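PDB 6M40: NS3-like protein, which probably hydrolyses ATP and other ribonucleoside triphosphates to unwind RNA, through the helicase region that makes up this chain. Local coordinates for residues H26-G30 / S163-N167; E375-E379 / F407-W412. All blocks are in the same frame, centred on the assembly; numbering follows the deposited sequence.

Overall arrangement
The two contacts lie on opposite sides of the centre of the single chain, with centres about 36 Å apart and nearest atoms about 26 Å apart, and they follow each other in series along the sequence. Interaction 1 sits where the first RecA-like domain, with its parallel sheet beginning at strand 20-24, meets the connector leading to strand 170-175 of the second. Interaction 2 belongs to the C-terminal helical domain, where residues 375-379 meet residues 407-412. The hairpin of strands 264-276 and 281-287 reaches from the second domain to interaction 2. Interaction 1 includes part of the family's phosphate-binding P-loop; interaction 2 joins a helix start to a turn near the end of the modelled chain.

Interaction 1. Residues H26-G30 / S163-N167; sequences HPGAG and SMDSN
His26 of the P-loop lays its imidazole over the Asp165-Ser166 peptide, and this is the compact part of the contact. Asp165 C lies 3.6 Å above one ring face, offset toward the rim, with Asp165 O beside the CG-CD2 side of the ring. Ala29 CB lies over the rim of the opposite face, so the ring sits between its own loop and the other segment. The first torsion sets this up: chi1 of 82° places CG between the backbone N and the carbonyl carbon and sends the ring across the connector. Beside it, Pro27 CD approaches Asp165 O at 3.4 Å, and His26 CA rests 4.0 Å from Ser163 CB.

Toward solvent the contact is looser. Asn167 OD1 meets the ring edge in its plane, the amide turned 79° from the imidazole, and accepts a weak hydrogen bond from His26 NE2 at 3.4 Å. Its ND2 donates to Arg302 O, at the end of what is recognisable as helicase motif VI; ND2 is also near Gly28 O, at an angle poor for bonding. Ser166 OG turns to Tyr168 O, and the exposed Asp165 carboxylate keeps OD2 5.3 Å from His26 ND1.

One weak hydrogen bond and ring-to-peptide packing join P-loop and interdomain connector without a salt bridge, chemistry consistent with a junction that could adjust as the RecA-like domains move.

Interaction 2. Residues E375-E379 / F407-W412; sequences ETLTE and FNDARW
Thr376 and Thr378, at the start of helix 377-383, face a type I turn running from Asp409 to Trp412, with Thr378 CA 7.5 Å from Asp409 CA. Thr376 is the N-cap residue: its OG1 accepts from Glu379 N at 3.1 Å. The same oxygen takes a second bond from Trp412 NE1 at 3.3 Å (147° at the hydrogen), with OG1 only 10° out of the indole plane. The indole N-H also makes a weak bond to Thr378 OG1. That hydroxyl, set between backbone N and carbonyl carbon by a chi1 of 69°, donates to the anti lone pair of Asp409 OD2 at 2.7 Å. Asp409 in turn positions Arg411: Arg411 NE makes the better directed bond, to Asp409 OD1 at 3.0 Å on its syn side, and Arg411 NH2 salt-bridges Asp409 OD2 with a weak bond of 2.8 Å. The guanidinium receives Thr376 CG2 over one face, 3.3 Å above its plane and offset toward the rim, while Thr378 CG2 touches Phe407 CE2 at 3.9 Å.

The indole and Arg411 thus both donate into a network centred on Thr378 OG1 and Asp409. Glu332 of helix 328-339 binds both Arg411 NH2 and Leu377 N. Thr281 bonds to Asp409 OD1, and Met403 of helix 393-404 packs against Thr378 and Trp412, so the turn lies between the hairpin of strands 264-276 and 281-287 and the helices of the C-terminal domain.

Interaction 1. Residues H26-G30 / S163-N167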
ATOM      1  N   HIS A  26     -13.616   3.087  -8.686  1.00 91.87           N
ATOM      2  CA  HIS A  26     -13.694   3.890  -7.476  1.00 92.02           C
ATOM      3  C   HIS A  26     -13.532   2.987  -6.256  1.00 90.10           C
ATOM      4  O   HIS A  26     -13.727   1.772  -6.335  1.00 87.54           O
ATOM      5  CB  HIS A  26     -14.992   4.712  -7.450  1.00 95.38           C
ATOM      6  CG  HIS A  26     -16.211   3.977  -6.985  1.00 96.00           C
ATOM      7  ND1 HIS A  26     -17.320   3.808  -7.785  1.00 96.97           N
ATOM      8  CD2 HIS A  26     -16.517   3.412  -5.792  1.00 94.19           C
ATOM      9  CE1 HIS A  26     -18.245   3.145  -7.115  1.00 98.91           C
ATOM     10  NE2 HIS A  26     -17.782   2.889  -5.903  1.00 94.36           N
ATOM     11  N   PRO A  27     -13.143   3.556  -5.119  1.00 93.63           N
ATOM     12  CA  PRO A  27     -12.745   2.721  -3.976  1.00 97.29           C
ATOM     13  C   PRO A  27     -13.916   1.905  -3.453  1.00 92.14           C
ATOM     14  O   PRO A  27     -14.999   2.439  -3.206  1.00 95.62           O
ATOM     15  CB  PRO A  27     -12.263   3.736  -2.931  1.00 92.56           C
ATOM     16  CG  PRO A  27     -12.190   5.069  -3.629  1.00 92.35           C
ATOM     17  CD  PRO A  27     -13.070   4.998  -4.826  1.00 91.48           C
ATOM     18  N   GLY A  28     -13.688   0.607  -3.283  1.00 94.55           N
ATOM     19  CA  GLY A  28     -14.727  -0.275  -2.800  1.00 96.40           C
ATOM     20  C   GLY A  28     -15.970  -0.169  -3.653  1.00 96.71           C
ATOM     21  O   GLY A  28     -17.061   0.111  -3.148  1.00 97.04           O
ATOM     22  N   ALA A  29     -15.812  -0.363  -4.954  1.00 96.62           N
ATOM     23  CA  ALA A  29     -16.944  -0.376  -5.853  1.00 96.58           C
ATOM     24  C   ALA A  29     -17.447  -1.803  -5.996  1.00 97.22           C
ATOM     25  O   ALA A  29     -16.858  -2.751  -5.469  1.00 91.83           O
ATOM     26  CB  ALA A  29     -16.553   0.198  -7.209  1.00 96.53           C
ATOM     27  N   GLY A  30     -18.532  -1.965  -6.739  1.00104.29           N
ATOM     28  CA  GLY A  30     -18.904  -3.273  -7.225  1.00 94.73           C
ATOM     29  C   GLY A  30     -17.856  -3.769  -8.209  1.00 96.74           C
ATOM     30  O   GLY A  30     -18.165  -4.079  -9.360  1.00 91.91           O
ATOM     31  N   SER A 163     -10.551   9.121  -8.355  1.00 81.13           N
ATOM     32  CA  SER A 163     -11.976   8.826  -8.265  1.00 79.92           C
ATOM     33  C   SER A 163     -12.451   9.026  -6.831  1.00 84.74           C
ATOM     34  O   SER A 163     -11.938   8.386  -5.909  1.00 85.46           O
ATOM     35  CB  SER A 163     -12.264   7.397  -8.720  1.00 81.33           C
ATOM     36  OG  SER A 163     -11.698   7.141  -9.994  1.00 84.01           O
HETATM   37  N   MSE A 164     -13.433   9.903  -6.646  1.00 87.90           N
HETATM   38  CA  MSE A 164     -13.979  10.158  -5.316  1.00 88.33           C
HETATM   39  C   MSE A 164     -15.428   9.678  -5.180  1.00 89.22           C
HETATM   40  O   MSE A 164     -16.139  10.092  -4.265  1.00 90.74           O
HETATM   41  CB  MSE A 164     -13.914  11.654  -4.981  1.00 87.33           C
HETATM   42  CG  MSE A 164     -12.511  12.239  -4.891  1.00 83.32           C
HETATM   43 SE   MSE A 164     -11.570  11.820  -3.217  1.00101.44          SE
HETATM   44  CE  MSE A 164     -11.980  13.425  -2.168  1.00 79.60           C
ATOM     45  N   ASP A 165     -15.864   8.810  -6.088  1.00 90.77           N
ATOM     46  CA  ASP A 165     -17.202   8.243  -6.030  1.00 97.94           C
ATOM     47  C   ASP A 165     -17.212   7.003  -5.144  1.00 95.83           C
ATOM     48  O   ASP A 165     -16.199   6.318  -4.989  1.00 93.96           O
ATOM     49  CB  ASP A 165     -17.701   7.869  -7.427  1.00105.38           C
ATOM     50  CG  ASP A 165     -17.670   9.036  -8.390  1.00112.62           C
ATOM     51  OD1 ASP A 165     -17.826  10.190  -7.940  1.00116.84           O
ATOM     52  OD2 ASP A 165     -17.492   8.796  -9.602  1.00120.50           O
ATOM     53  N   SER A 166     -18.374   6.715  -4.564  1.00 93.79           N
ATOM     54  CA  SER A 166     -18.539   5.542  -3.719  1.00 92.61           C
ATOM     55  C   SER A 166     -19.871   4.877  -4.046  1.00 91.64           C
ATOM     56  O   SER A 166     -20.659   5.380  -4.851  1.00 95.30           O
ATOM     57  CB  SER A 166     -18.448   5.917  -2.234  1.00 87.55           C
ATOM     58  OG  SER A 166     -18.951   7.222  -2.018  1.00 84.99           O
ATOM     59  N   ASN A 167     -20.119   3.729  -3.409  1.00 89.19           N
ATOM     60  CA  ASN A 167     -21.415   3.071  -3.550  1.00 89.59           C
ATOM     61  C   ASN A 167     -22.534   3.952  -3.014  1.00 86.59           C
ATOM     62  O   ASN A 167     -23.519   4.219  -3.710  1.00 90.35           O
ATOM     63  CB  ASN A 167     -21.407   1.726  -2.824  1.00 87.66           C
ATOM     64  CG  ASN A 167     -20.571   0.693  -3.534  1.00 90.05           C
ATOM     65  OD1 ASN A 167     -20.264   0.831  -4.716  1.00 92.10           O
ATOM     66  ND2 ASN A 167     -20.201  -0.358  -2.818  1.00 89.26           N
TER

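Interaction 2. Residues E375-E379 / F407-W412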
ATOM      1  N   GLU A 375      13.561  -5.880   5.556  1.00 64.11           N
ATOM      2  CA  GLU A 375      12.575  -4.871   5.182  1.00 68.01           C
ATOM      3  C   GLU A 375      13.179  -3.830   4.247  1.00 65.98           C
ATOM      4  O   GLU A 375      12.528  -3.398   3.290  1.00 64.44           O
ATOM      5  CB  GLU A 375      11.967  -4.219   6.425  1.00 76.63           C
ATOM      6  CG  GLU A 375      12.799  -3.139   7.106  1.00 86.98           C
ATOM      7  CD  GLU A 375      14.110  -3.649   7.648  1.00 88.90           C
ATOM      8  OE1 GLU A 375      14.407  -4.840   7.453  1.00 86.63           O
ATOM      9  OE2 GLU A 375      14.844  -2.856   8.268  1.00 88.17           O
ATOM     10  N   THR A 376      14.435  -3.454   4.471  1.00 65.37           N
ATOM     11  CA  THR A 376      15.093  -2.415   3.689  1.00 60.90           C
ATOM     12  C   THR A 376      16.012  -3.037   2.647  1.00 55.61           C
ATOM     13  O   THR A 376      16.784  -3.947   2.956  1.00 57.99           O
ATOM     14  CB  THR A 376      15.904  -1.489   4.595  1.00 62.87           C
ATOM     15  OG1 THR A 376      16.963  -2.233   5.218  1.00 64.26           O
ATOM     16  CG2 THR A 376      15.019  -0.867   5.660  1.00 61.66           C
ATOM     17  N   LEU A 377      15.921  -2.541   1.411  1.00 52.56           N
ATOM     18  CA  LEU A 377      16.882  -2.931   0.388  1.00 51.69           C
ATOM     19  C   LEU A 377      18.288  -2.507   0.784  1.00 54.38           C
ATOM     20  O   LEU A 377      19.257  -3.210   0.481  1.00 54.01           O
ATOM     21  CB  LEU A 377      16.483  -2.322  -0.954  1.00 49.71           C
ATOM     22  CG  LEU A 377      17.351  -2.532  -2.191  1.00 51.47           C
ATOM     23  CD1 LEU A 377      17.670  -3.997  -2.422  1.00 49.98           C
ATOM     24  CD2 LEU A 377      16.634  -1.957  -3.401  1.00 47.68           C
ATOM     25  N   THR A 378      18.415  -1.371   1.472  1.00 53.70           N
ATOM     26  CA  THR A 378      19.726  -0.943   1.937  1.00 54.79           C
ATOM     27  C   THR A 378      20.382  -2.017   2.803  1.00 55.08           C
ATOM     28  O   THR A 378      21.580  -2.290   2.664  1.00 53.07           O
ATOM     29  CB  THR A 378      19.612   0.372   2.709  1.00 55.89           C
ATOM     30  OG1 THR A 378      18.939   0.140   3.951  1.00 60.50           O
ATOM     31  CG2 THR A 378      18.833   1.398   1.907  1.00 61.37           C
ATOM     32  N   GLU A 379      19.620  -2.639   3.703  1.00 57.35           N
ATOM     33  CA  GLU A 379      20.214  -3.665   4.553  1.00 58.85           C
ATOM     34  C   GLU A 379      20.445  -4.964   3.787  1.00 56.30           C
ATOM     35  O   GLU A 379      21.370  -5.715   4.114  1.00 55.37           O
ATOM     36  CB  GLU A 379      19.340  -3.928   5.786  1.00 62.40           C
ATOM     37  CG  GLU A 379      19.964  -4.927   6.766  1.00 67.04           C
ATOM     38  CD  GLU A 379      19.171  -5.091   8.058  1.00 79.90           C
ATOM     39  OE1 GLU A 379      18.011  -4.620   8.132  1.00 72.18           O
ATOM     40  OE2 GLU A 379      19.712  -5.702   9.007  1.00 75.30           O
ATOM     41  N   PHE A 407      25.386   6.688   3.569  1.00 64.55           N
ATOM     42  CA  PHE A 407      23.931   6.590   3.639  1.00 62.03           C
ATOM     43  C   PHE A 407      23.527   6.052   5.001  1.00 62.66           C
ATOM     44  O   PHE A 407      23.764   4.879   5.307  1.00 66.75           O
ATOM     45  CB  PHE A 407      23.372   5.700   2.536  1.00 62.49           C
ATOM     46  CG  PHE A 407      21.914   5.917   2.273  1.00 60.95           C
ATOM     47  CD1 PHE A 407      21.493   7.024   1.562  1.00 56.08           C
ATOM     48  CD2 PHE A 407      20.964   5.014   2.726  1.00 61.57           C
ATOM     49  CE1 PHE A 407      20.155   7.235   1.308  1.00 53.04           C
ATOM     50  CE2 PHE A 407      19.623   5.212   2.468  1.00 58.67           C
ATOM     51  CZ  PHE A 407      19.217   6.327   1.757  1.00 54.93           C
ATOM     52  N   ASN A 408      22.893   6.904   5.797  1.00 62.10           N
ATOM     53  CA  ASN A 408      22.449   6.548   7.138  1.00 62.26           C
ATOM     54  C   ASN A 408      20.946   6.297   7.074  1.00 62.39           C
ATOM     55  O   ASN A 408      20.139   7.211   7.219  1.00 61.93           O
ATOM     56  CB  ASN A 408      22.809   7.655   8.115  1.00 62.72           C
ATOM     57  CG  ASN A 408      22.549   7.269   9.545  1.00 67.61           C
ATOM     58  OD1 ASN A 408      22.407   6.093   9.866  1.00 75.54           O
ATOM     59  ND2 ASN A 408      22.493   8.260  10.418  1.00 67.45           N
ATOM     60  N   ASP A 409      20.575   5.038   6.854  1.00 60.23           N
ATOM     61  CA  ASP A 409      19.172   4.660   6.858  1.00 59.65           C
ATOM     62  C   ASP A 409      18.659   4.692   8.289  1.00 65.17           C
ATOM     63  O   ASP A 409      19.134   3.938   9.146  1.00 67.73           O
ATOM     64  CB  ASP A 409      18.981   3.274   6.252  1.00 59.86           C
ATOM     65  CG  ASP A 409      17.633   3.115   5.588  1.00 55.88           C
ATOM     66  OD1 ASP A 409      16.695   3.850   5.968  1.00 54.26           O
ATOM     67  OD2 ASP A 409      17.517   2.266   4.678  1.00 54.56           O
ATOM     68  N   ALA A 410      17.690   5.566   8.551  1.00 66.21           N
ATOM     69  CA  ALA A 410      17.120   5.694   9.890  1.00 67.17           C
ATOM     70  C   ALA A 410      16.056   4.655  10.172  1.00 75.76           C
ATOM     71  O   ALA A 410      15.420   4.693  11.244  1.00 83.09           O
ATOM     72  CB  ALA A 410      16.554   7.100  10.078  1.00 63.57           C
ATOM     73  N   ARG A 411      15.868   3.727   9.238  1.00 70.72           N
ATOM     74  CA  ARG A 411      14.982   2.571   9.435  1.00 69.63           C
ATOM     75  C   ARG A 411      15.704   1.352  10.010  1.00 74.62           C
ATOM     76  O   ARG A 411      15.036   0.339  10.341  1.00 76.06           O
ATOM     77  CB  ARG A 411      14.326   2.191   8.122  1.00 60.51           C
ATOM     78  CG  ARG A 411      13.387   3.269   7.618  1.00 59.65           C
ATOM     79  CD  ARG A 411      12.821   2.930   6.286  1.00 55.90           C
ATOM     80  NE  ARG A 411      13.914   2.942   5.303  1.00 53.14           N
ATOM     81  CZ  ARG A 411      14.011   2.130   4.246  1.00 50.89           C
ATOM     82  NH1 ARG A 411      13.067   1.208   4.012  1.00 56.24           N
ATOM     83  NH2 ARG A 411      15.050   2.207   3.404  1.00 54.04           N
ATOM     84  N   TRP A 412      17.029   1.481  10.189  1.00 74.70           N
ATOM     85  CA  TRP A 412      17.814   0.462  10.881  1.00 75.96           C
ATOM     86  C   TRP A 412      17.694   0.562  12.413  1.00 85.93           C
ATOM     87  O   TRP A 412      18.393  -0.160  13.172  1.00 87.68           O
ATOM     88  CB  TRP A 412      19.281   0.549  10.452  1.00 73.90           C
ATOM     89  CG  TRP A 412      19.523   0.154   9.003  1.00 68.66           C
ATOM     90  CD1 TRP A 412      18.601  -0.328   8.106  1.00 69.67           C
ATOM     91  CD2 TRP A 412      20.776   0.210   8.292  1.00 65.92           C
ATOM     92  NE1 TRP A 412      19.209  -0.578   6.892  1.00 62.39           N
ATOM     93  CE2 TRP A 412      20.537  -0.256   6.981  1.00 65.78           C
ATOM     94  CE3 TRP A 412      22.075   0.606   8.640  1.00 69.94           C
ATOM     95  CZ2 TRP A 412      21.544  -0.330   6.020  1.00 65.75           C
ATOM     96  CZ3 TRP A 412      23.070   0.531   7.687  1.00 72.57           C
ATOM     97  CH2 TRP A 412      22.799   0.068   6.391  1.00 70.03           C
TER